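Local coordinates for protein ATP-dependent zinc metalloprotease FtsH (Thermotoga maritima, PDB 4M8A) that probably degrades membrane and cytoplasmic proteins processively as an ATP-dependent zinc metallopeptidase, represented here by its periplasmic domain, at residues Ser21-Asp30 and Leu61-Arg72; Ser5-Met15 and Arg42-Ala51. All coordinates share one frame; numbering follows the deposited sequence.

Interaction 1 (Ser21-Asp30 and Leu61-Arg72); sequences SVVSEVVIRD and LVSKGIKVSGER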
loop_
_atom_site.group_PDB
_atom_site.type_symbol
_atom_site.label_atom_id
_atom_site.label_comp_id
_atom_site.label_asym_id
_atom_site.label_seq_id
_atom_site.Cartn_x
_atom_site.Cartn_y
_atom_site.Cartn_z
ATOM N N SER B 21 9.161 -1.078 11.602
ATOM C CA SER B 21 10.286 -0.515 10.846
ATOM C C SER B 21 10.858 0.725 11.486
ATOM O O SER B 21 10.147 1.669 11.852
ATOM C CB SER B 21 10.010 -0.255 9.364
ATOM O OG SER B 21 11.158 0.348 8.769
ATOM N N VAL B 22 12.173 0.706 11.616
ATOM C CA VAL B 22 12.891 1.751 12.295
ATOM C C VAL B 22 13.316 2.807 11.276
ATOM O O VAL B 22 13.918 3.800 11.641
ATOM C CB VAL B 22 14.125 1.158 13.032
ATOM C CG1 VAL B 22 15.183 0.711 12.029
ATOM C CG2 VAL B 22 14.705 2.146 14.048
ATOM N N VAL B 23 12.974 2.620 9.999
ATOM C CA VAL B 23 13.445 3.565 8.969
ATOM C C VAL B 23 12.644 4.870 8.953
ATOM O O VAL B 23 11.415 4.861 8.780
ATOM C CB VAL B 23 13.479 2.969 7.543
ATOM C CG1 VAL B 23 14.014 4.001 6.543
ATOM C CG2 VAL B 23 14.329 1.694 7.509
ATOM N N SER B 24 13.343 5.994 9.112
ATOM C CA SER B 24 12.672 7.294 9.088
ATOM C C SER B 24 12.830 8.018 7.761
ATOM O O SER B 24 11.910 8.698 7.317
ATOM C CB SER B 24 13.162 8.185 10.225
ATOM O OG SER B 24 14.566 8.267 10.222
ATOM N N GLU B 25 13.989 7.878 7.125
ATOM C CA GLU B 25 14.268 8.657 5.926
ATOM C C GLU B 25 15.221 7.898 5.023
ATOM O O GLU B 25 16.145 7.230 5.500
ATOM C CB GLU B 25 14.871 10.043 6.264
ATOM C CG GLU B 25 15.155 10.881 5.010
ATOM C CD GLU B 25 15.562 12.298 5.311
ATOM O OE1 GLU B 25 15.921 12.568 6.469
ATOM O OE2 GLU B 25 15.526 13.137 4.380
ATOM N N VAL B 26 14.983 8.006 3.719
ATOM C CA VAL B 26 15.911 7.508 2.723
ATOM C C VAL B 26 16.244 8.648 1.783
ATOM O O VAL B 26 15.354 9.221 1.156
ATOM C CB VAL B 26 15.320 6.318 1.932
ATOM C CG1 VAL B 26 16.294 5.848 0.871
ATOM C CG2 VAL B 26 14.970 5.163 2.896
ATOM N N VAL B 27 17.527 8.993 1.723
ATOM C CA VAL B 27 17.980 10.028 0.803
ATOM C C VAL B 27 18.570 9.302 -0.405
ATOM O O VAL B 27 19.510 8.510 -0.275
ATOM C CB VAL B 27 19.033 10.980 1.440
ATOM C CG1 VAL B 27 19.572 11.985 0.410
ATOM C CG2 VAL B 27 18.442 11.699 2.647
ATOM N N ILE B 28 17.986 9.552 -1.568
ATOM C CA ILE B 28 18.405 8.910 -2.807
ATOM C C ILE B 28 19.350 9.876 -3.526
ATOM O O ILE B 28 18.929 10.856 -4.159
ATOM C CB ILE B 28 17.201 8.536 -3.686
ATOM C CG1 ILE B 28 16.222 7.641 -2.907
ATOM C CG2 ILE B 28 17.662 7.817 -4.955
ATOM C CD1 ILE B 28 14.964 7.247 -3.721
ATOM N N ARG B 29 20.640 9.625 -3.377
ATOM C CA ARG B 29 21.641 10.515 -3.937
ATOM C C ARG B 29 21.817 10.263 -5.421
ATOM O O ARG B 29 21.691 9.124 -5.900
ATOM C CB ARG B 29 22.976 10.280 -3.240
ATOM C CG ARG B 29 22.993 10.648 -1.758
ATOM C CD ARG B 29 24.273 10.177 -1.065
ATOM N NE ARG B 29 25.462 10.559 -1.821
ATOM C CZ ARG B 29 26.117 11.698 -1.652
ATOM N NH1 ARG B 29 25.709 12.563 -0.730
ATOM N NH2 ARG B 29 27.187 11.957 -2.389
ATOM N N ASP B 30 22.160 11.311 -6.157
ATOM C CA ASP B 30 22.377 11.130 -7.583
ATOM C C ASP B 30 23.587 10.246 -7.911
ATOM O O ASP B 30 23.696 9.762 -9.036
ATOM C CB ASP B 30 22.393 12.460 -8.340
ATOM C CG ASP B 30 23.688 13.215 -8.193
ATOM O OD1 ASP B 30 24.449 12.960 -7.243
ATOM O OD2 ASP B 30 23.946 14.094 -9.046
ATOM N N LEU B 61 8.293 2.842 -0.157
ATOM C CA LEU B 61 8.792 3.710 0.892
ATOM C C LEU B 61 7.785 4.809 1.210
ATOM O O LEU B 61 7.465 5.045 2.378
ATOM C CB LEU B 61 10.112 4.342 0.457
ATOM C CG LEU B 61 11.300 3.393 0.248
ATOM C CD1 LEU B 61 12.467 4.171 -0.330
ATOM C CD2 LEU B 61 11.694 2.688 1.536
ATOM N N VAL B 62 7.277 5.482 0.179
ATOM C CA VAL B 62 6.335 6.578 0.412
ATOM C C VAL B 62 5.054 6.104 1.109
ATOM O O VAL B 62 4.543 6.757 2.036
ATOM C CB VAL B 62 5.997 7.329 -0.909
ATOM C CG1 VAL B 62 4.863 8.342 -0.694
ATOM C CG2 VAL B 62 7.236 8.015 -1.452
ATOM N N SER B 63 4.539 4.957 0.681
ATOM C CA SER B 63 3.296 4.426 1.233
ATOM C C SER B 63 3.457 4.073 2.714
ATOM O O SER B 63 2.487 4.096 3.460
ATOM C CB SER B 63 2.856 3.196 0.434
ATOM O OG SER B 63 3.663 2.070 0.742
ATOM N N LYS B 64 4.690 3.782 3.138
ATOM C CA LYS B 64 4.984 3.485 4.539
ATOM C C LYS B 64 5.173 4.746 5.360
ATOM O O LYS B 64 5.300 4.690 6.584
ATOM C CB LYS B 64 6.230 2.606 4.651
ATOM C CG LYS B 64 6.022 1.210 4.093
ATOM C CD LYS B 64 7.268 0.384 4.268
ATOM C CE LYS B 64 7.694 0.398 5.725
ATOM N NZ LYS B 64 6.692 -0.264 6.610
ATOM N N GLY B 65 5.177 5.887 4.686
ATOM C CA GLY B 65 5.367 7.159 5.354
ATOM C C GLY B 65 6.826 7.484 5.591
ATOM O O GLY B 65 7.132 8.458 6.278
ATOM N N ILE B 66 7.724 6.683 5.008
ATOM C CA ILE B 66 9.163 6.950 5.091
ATOM C C ILE B 66 9.451 8.187 4.255
ATOM O O ILE B 66 8.906 8.345 3.164
ATOM C CB ILE B 66 9.991 5.739 4.616
ATOM C CG1 ILE B 66 9.775 4.561 5.579
ATOM C CG2 ILE B 66 11.484 6.105 4.478
ATOM C CD1 ILE B 66 10.246 3.232 5.047
ATOM N N LYS B 67 10.248 9.097 4.794
ATOM C CA LYS B 67 10.598 10.311 4.075
ATOM C C LYS B 67 11.587 9.968 2.978
ATOM O O LYS B 67 12.675 9.457 3.253
ATOM C CB LYS B 67 11.209 11.333 5.035
ATOM C CG LYS B 67 11.544 12.667 4.384
ATOM C CD LYS B 67 12.007 13.674 5.446
ATOM C CE LYS B 67 12.330 15.020 4.810
ATOM N NZ LYS B 67 12.888 15.971 5.825
ATOM N N VAL B 68 11.225 10.253 1.733
ATOM C CA VAL B 68 12.106 9.997 0.596
ATOM C C VAL B 68 12.509 11.335 -0.002
ATOM O O VAL B 68 11.645 12.153 -0.341
ATOM C CB VAL B 68 11.399 9.154 -0.479
ATOM C CG1 VAL B 68 12.297 8.990 -1.703
ATOM C CG2 VAL B 68 10.981 7.808 0.107
ATOM N N SER B 69 13.815 11.552 -0.132
ATOM C CA SER B 69 14.387 12.840 -0.550
ATOM C C SER B 69 15.468 12.579 -1.575
ATOM O O SER B 69 16.363 11.781 -1.314
ATOM C CB SER B 69 15.073 13.529 0.643
ATOM O OG SER B 69 14.168 13.693 1.742
ATOM N N GLY B 70 15.416 13.255 -2.717
ATOM C CA GLY B 70 16.531 13.231 -3.645
ATOM C C GLY B 70 17.657 14.156 -3.214
ATOM O O GLY B 70 17.432 15.114 -2.472
ATOM N N GLU B 71 18.869 13.879 -3.677
ATOM C CA GLU B 71 20.022 14.711 -3.341
ATOM C C GLU B 71 20.905 14.835 -4.568
ATOM O O GLU B 71 20.980 13.906 -5.371
ATOM C CB GLU B 71 20.822 14.096 -2.172
ATOM C CG GLU B 71 22.064 14.888 -1.709
ATOM C CD GLU B 71 23.331 14.617 -2.535
ATOM O OE1 GLU B 71 23.373 13.635 -3.309
ATOM O OE2 GLU B 71 24.298 15.404 -2.420
ATOM N N ARG B 72 21.581 15.973 -4.708
ATOM C CA ARG B 72 22.574 16.150 -5.759
ATOM C C ARG B 72 23.599 17.174 -5.312
ATOM O O ARG B 72 23.398 17.824 -4.280
ATOM C CB ARG B 72 21.924 16.634 -7.055
ATOM C CG ARG B 72 21.313 18.025 -6.937
ATOM C CD ARG B 72 20.554 18.390 -8.193
ATOM N NE ARG B 72 19.360 17.563 -8.325
ATOM C CZ ARG B 72 18.700 17.371 -9.460
ATOM N NH1 ARG B 72 19.112 17.953 -10.587
ATOM N NH2 ARG B 72 17.609 16.610 -9.454
ATOM O OXT ARG B 72 24.612 17.379 -5.989
HETATM O O HOH W 1 14.998 14.908 7.321
#
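Strands 23-29 and 67-71 run in the same direction, with E25 facing K67 at one end and R29 facing E71 at the other; their axes approach to 4.5 Å and diverge by 25°. The hydrogen bonds make a parallel ladder: K67 N to S24 O, V26 N to K67 O, S69 N to V26 O, I28 N to S69 O, E71 N to I28 O, and D30 N to E71 O. V26 N meets K67 O at 2.8 Å. After helix 55-63, G65 forms a Schellman motif; its positive phi would press a CB against the preceding carbonyl oxygen, which calls for glycine. The turn carries the chain into the last strand, which lies beside the first as the outermost strand, within this chain, of the mixed sheet of this alpha+beta periplasmic domain. On the sheet face bearing V26, V68 and I28, the branched apolar residues are buried: F12 of helix 9-17 covers V26, and W50 of the second subunit packs on I28. I66 CG2 lies 3.9 Å from V26 CG2 and equally near V23 CG1, while I28 CD1 rests 3.8 Å from V68 CG1. The other face is largely polar. E25 and K67 extend side by side, and a water joins E25 OE1 to K67 NZ; the lysine's methylenes line the carboxylate, and S69 OG is 3.0 Å from E25 OE2. Further along, E71 bends at chi2 (-84°) to lay its carboxylate over one face of the R29 guanidinium, the planes 15° apart. R29 NH1 and E71 OE2, 3.6 Å apart, form a salt bridge of charges alone; R29 NH2 bridges to D31 instead. E71 CB packs on V27 CG1 at 3.6 Å.

Interaction 2 (Ser5-Met15 and Arg42-Ala51); sequences SKLSYTSFVQM and RVYEVDAPWA
S5 starts alongside Y44, its backbone pairing in parallel with strand 43-47: S5 N bonds to V43 O and S5 O accepts from E45 N at 2.9 Å. The small hydroxyl of S5 also takes a weak bond from R42 NH2, in the plane of the guanidinium. K6 faces E45 in a single bridge and directs its CB away, as suits a charged residue at the surface. L7 N then donates to E45 O at 3.0 Å, while L7 CD2 touches both Y44 CB, at 3.7 Å, and V46 CG2. S8 caps helix 9-17, its OG accepting from S11 N at 3.0 Å. At Y9 the helix enters the core. With CG anti to the backbone N (chi1 -174°), the ring reaches W50, whose edge points at it in a T-shaped stack with planes at 81°; W50 NE1 sits over the ring centre, V13 CG2 lies on the opposite face, and A48 CB is 3.8 Å from Y9 CD1. A serine in place of Y9 would probably leave the indole edge without its aromatic partner and open a gap beside A48. One turn on, F12 CB touches V46 CG2 at 4.0 Å. M15 closes the row with a Met-aromatic contact, M15 SD lying over the face of the Y44 ring, 5.0 Å from its centroid. An N-capped helix thus lies across the sheet at 124° to strand 43-47, its apolar side resting on the strand while residues 5-7 pair with the strand's edge: the helix-on-sheet layer of this small alpha+beta periplasmic domain.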
loop_
_atom_site.group_PDB
_atom_site.type_symbol
_atom_site.label_atom_id
_atom_site.label_comp_id
_atom_site.label_asym_id
_atom_site.label_seq_id
_atom_site.Cartn_x
_atom_site.Cartn_y
_atom_site.Cartn_z
ATOM N N SER B 5 27.257 3.838 8.658
ATOM C CA SER B 5 27.636 2.427 8.605
ATOM C C SER B 5 27.231 1.786 7.275
ATOM O O SER B 5 26.131 1.999 6.766
ATOM C CB SER B 5 27.008 1.667 9.772
ATOM O OG SER B 5 27.514 2.141 11.008
ATOM N N LYS B 6 28.125 0.995 6.700
ATOM C CA LYS B 6 27.806 0.301 5.460
ATOM C C LYS B 6 26.666 -0.679 5.716
ATOM O O LYS B 6 26.663 -1.388 6.722
ATOM C CB LYS B 6 29.050 -0.428 4.942
ATOM C CG LYS B 6 28.838 -1.283 3.694
ATOM C CD LYS B 6 28.454 -0.436 2.482
ATOM C CE LYS B 6 28.553 -1.239 1.178
ATOM N NZ LYS B 6 27.513 -2.307 1.055
ATOM N N LEU B 7 25.690 -0.694 4.816
ATOM C CA LEU B 7 24.524 -1.556 4.936
ATOM C C LEU B 7 24.249 -2.178 3.566
ATOM O O LEU B 7 24.217 -1.477 2.555
ATOM C CB LEU B 7 23.332 -0.711 5.396
ATOM C CG LEU B 7 21.970 -1.365 5.574
ATOM C CD1 LEU B 7 22.015 -2.329 6.740
ATOM C CD2 LEU B 7 20.917 -0.293 5.813
ATOM N N SER B 8 24.064 -3.489 3.513
ATOM C CA SER B 8 23.791 -4.136 2.231
ATOM C C SER B 8 22.387 -3.766 1.751
ATOM O O SER B 8 21.515 -3.401 2.553
ATOM C CB SER B 8 23.929 -5.668 2.338
ATOM O OG SER B 8 22.828 -6.229 3.043
ATOM N N TYR B 9 22.161 -3.879 0.448
ATOM C CA TYR B 9 20.829 -3.661 -0.092
ATOM C C TYR B 9 19.816 -4.626 0.535
ATOM O O TYR B 9 18.712 -4.226 0.908
ATOM C CB TYR B 9 20.818 -3.724 -1.632
ATOM C CG TYR B 9 19.466 -3.349 -2.187
ATOM C CD1 TYR B 9 19.027 -2.028 -2.169
ATOM C CD2 TYR B 9 18.609 -4.314 -2.681
ATOM C CE1 TYR B 9 17.784 -1.686 -2.648
ATOM C CE2 TYR B 9 17.347 -3.970 -3.168
ATOM C CZ TYR B 9 16.947 -2.656 -3.142
ATOM O OH TYR B 9 15.697 -2.289 -3.596
ATOM N N THR B 10 20.192 -5.894 0.684
ATOM C CA THR B 10 19.282 -6.862 1.290
ATOM C C THR B 10 18.888 -6.459 2.709
ATOM O O THR B 10 17.712 -6.515 3.076
ATOM C CB THR B 10 19.910 -8.255 1.300
ATOM O OG1 THR B 10 20.233 -8.605 -0.044
ATOM C CG2 THR B 10 18.939 -9.292 1.844
ATOM N N SER B 11 19.871 -6.036 3.497
ATOM C CA SER B 11 19.608 -5.634 4.874
ATOM C C SER B 11 18.753 -4.366 4.923
ATOM O O SER B 11 17.917 -4.218 5.814
ATOM C CB SER B 11 20.908 -5.449 5.658
ATOM O OG SER B 11 21.534 -6.697 5.939
ATOM N N PHE B 12 18.947 -3.477 3.954
ATOM C CA PHE B 12 18.130 -2.273 3.827
ATOM C C PHE B 12 16.672 -2.644 3.589
ATOM O O PHE B 12 15.778 -2.139 4.268
ATOM C CB PHE B 12 18.646 -1.408 2.673
ATOM C CG PHE B 12 17.670 -0.357 2.206
ATOM C CD1 PHE B 12 17.266 0.669 3.047
ATOM C CD2 PHE B 12 17.171 -0.394 0.909
ATOM C CE1 PHE B 12 16.363 1.635 2.609
ATOM C CE2 PHE B 12 16.279 0.567 0.461
ATOM C CZ PHE B 12 15.874 1.589 1.309
ATOM N N VAL B 13 16.431 -3.525 2.621
ATOM C CA VAL B 13 15.072 -3.987 2.352
ATOM C C VAL B 13 14.469 -4.633 3.599
ATOM O O VAL B 13 13.302 -4.380 3.924
ATOM C CB VAL B 13 15.019 -4.929 1.126
ATOM C CG1 VAL B 13 13.652 -5.528 0.969
ATOM C CG2 VAL B 13 15.424 -4.167 -0.133
ATOM N N GLN B 14 15.286 -5.431 4.301
ATOM C CA GLN B 14 14.937 -6.070 5.584
ATOM C C GLN B 14 14.443 -5.063 6.629
ATOM O O GLN B 14 13.507 -5.331 7.393
ATOM C CB GLN B 14 16.149 -6.834 6.160
ATOM C CG GLN B 14 16.278 -8.302 5.737
ATOM C CD GLN B 14 17.620 -8.961 6.098
ATOM O OE1 GLN B 14 18.489 -8.362 6.734
ATOM N NE2 GLN B 14 17.783 -10.210 5.675
ATOM N N MET B 15 15.091 -3.906 6.659
ATOM C CA MET B 15 14.746 -2.824 7.584
ATOM C C MET B 15 13.460 -2.112 7.194
ATOM O O MET B 15 12.643 -1.763 8.050
ATOM C CB MET B 15 15.891 -1.821 7.680
ATOM C CG MET B 15 17.045 -2.361 8.461
ATOM S SD MET B 15 18.436 -1.240 8.428
ATOM C CE MET B 15 17.669 0.262 8.995
ATOM N N ARG B 42 20.450 6.508 13.937
ATOM C CA ARG B 42 21.594 6.008 13.190
ATOM C C ARG B 42 21.439 6.335 11.711
ATOM O O ARG B 42 20.340 6.628 11.219
ATOM C CB ARG B 42 21.769 4.498 13.377
ATOM C CG ARG B 42 22.218 4.091 14.779
ATOM C CD ARG B 42 22.737 2.656 14.811
ATOM N NE ARG B 42 23.967 2.486 14.031
ATOM C CZ ARG B 42 24.550 1.313 13.791
ATOM N NH1 ARG B 42 24.017 0.192 14.263
ATOM N NH2 ARG B 42 25.666 1.255 13.073
ATOM N N VAL B 43 22.556 6.307 11.006
ATOM C CA VAL B 43 22.562 6.524 9.569
ATOM C C VAL B 43 23.439 5.461 8.915
ATOM O O VAL B 43 24.485 5.073 9.448
ATOM C CB VAL B 43 22.996 7.959 9.183
ATOM C CG1 VAL B 43 24.436 8.238 9.621
ATOM C CG2 VAL B 43 22.859 8.171 7.681
ATOM N N TYR B 44 22.977 4.976 7.770
ATOM C CA TYR B 44 23.627 3.917 7.030
ATOM C C TYR B 44 23.814 4.354 5.596
ATOM O O TYR B 44 23.045 5.171 5.076
ATOM C CB TYR B 44 22.763 2.657 7.051
ATOM C CG TYR B 44 22.524 2.110 8.433
ATOM C CD1 TYR B 44 23.431 1.230 9.013
ATOM C CD2 TYR B 44 21.411 2.497 9.176
ATOM C CE1 TYR B 44 23.221 0.730 10.279
ATOM C CE2 TYR B 44 21.197 2.011 10.452
ATOM C CZ TYR B 44 22.103 1.125 11.002
ATOM O OH TYR B 44 21.902 0.618 12.278
ATOM N N GLU B 45 24.823 3.789 4.947
ATOM C CA GLU B 45 25.085 4.037 3.545
ATOM C C GLU B 45 24.883 2.747 2.753
ATOM O O GLU B 45 25.489 1.714 3.059
ATOM C CB GLU B 45 26.516 4.575 3.385
ATOM C CG GLU B 45 27.044 4.603 1.978
ATOM C CD GLU B 45 28.429 5.228 1.890
ATOM O OE1 GLU B 45 28.748 6.119 2.713
ATOM O OE2 GLU B 45 29.199 4.819 0.996
ATOM N N VAL B 46 24.023 2.814 1.743
ATOM C CA VAL B 46 23.723 1.664 0.910
ATOM C C VAL B 46 24.130 1.988 -0.528
ATOM O O VAL B 46 23.566 2.890 -1.163
ATOM C CB VAL B 46 22.213 1.316 0.928
ATOM C CG1 VAL B 46 21.952 0.051 0.097
ATOM C CG2 VAL B 46 21.710 1.145 2.352
ATOM N N ASP B 47 25.101 1.246 -1.050
ATOM C CA ASP B 47 25.550 1.449 -2.423
ATOM C C ASP B 47 24.621 0.660 -3.333
ATOM O O ASP B 47 24.719 -0.565 -3.412
ATOM C CB ASP B 47 27.001 0.982 -2.572
ATOM C CG ASP B 47 27.610 1.342 -3.925
ATOM O OD1 ASP B 47 26.863 1.528 -4.918
ATOM O OD2 ASP B 47 28.852 1.433 -3.999
ATOM N N ALA B 48 23.699 1.353 -3.995
ATOM C CA ALA B 48 22.639 0.677 -4.752
ATOM C C ALA B 48 22.158 1.532 -5.919
ATOM O O ALA B 48 21.052 2.073 -5.870
ATOM C CB ALA B 48 21.456 0.332 -3.837
ATOM N N PRO B 49 22.979 1.644 -6.980
ATOM C CA PRO B 49 22.607 2.501 -8.115
ATOM C C PRO B 49 21.308 2.076 -8.809
ATOM O O PRO B 49 20.678 2.911 -9.458
ATOM C CB PRO B 49 23.790 2.356 -9.079
ATOM C CG PRO B 49 24.942 1.923 -8.218
ATOM C CD PRO B 49 24.351 1.118 -7.102
ATOM N N TRP B 50 20.915 0.812 -8.662
ATOM C CA TRP B 50 19.689 0.298 -9.275
ATOM C C TRP B 50 18.429 0.844 -8.616
ATOM O O TRP B 50 17.362 0.830 -9.211
ATOM C CB TRP B 50 19.653 -1.229 -9.213
ATOM C CG TRP B 50 19.904 -1.776 -7.836
ATOM C CD1 TRP B 50 18.974 -2.037 -6.873
ATOM C CD2 TRP B 50 21.173 -2.138 -7.278
ATOM N NE1 TRP B 50 19.584 -2.536 -5.745
ATOM C CE2 TRP B 50 20.937 -2.607 -5.968
ATOM C CE3 TRP B 50 22.490 -2.092 -7.751
ATOM C CZ2 TRP B 50 21.967 -3.041 -5.126
ATOM C CZ3 TRP B 50 23.517 -2.530 -6.915
ATOM C CH2 TRP B 50 23.248 -2.999 -5.620
ATOM N N ALA B 51 18.556 1.312 -7.380
ATOM C CA ALA B 51 17.393 1.701 -6.607
ATOM C C ALA B 51 16.825 3.048 -7.031
ATOM O O ALA B 51 15.657 3.317 -6.804
ATOM C CB ALA B 51 17.756 1.731 -5.133
HETATM O O HOH W 2 24.225 -2.381 -1.425
#

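How the interactions relate
From the N terminus, residues 5-7 pair with strand 43-47 before helix 9-17 begins; the chain passes on to strand 23-29, so interaction 2 closes a loop that holds the first two strands. Interaction 1 closes a second, from 21-30 to the C terminus, taking in strands 33-38 and 43-47 and helix 55-63. Because 21-30 falls within the first loop and 42-51 within the second, the two closures cross. Together they fix both outer strands of the sheet and set helix 9-17 over it. The contacts also meet directly: S21 OG lies 2.7 Å from M15 O, a probable hydrogen bond, and V23 CG2 packs on M15 CB.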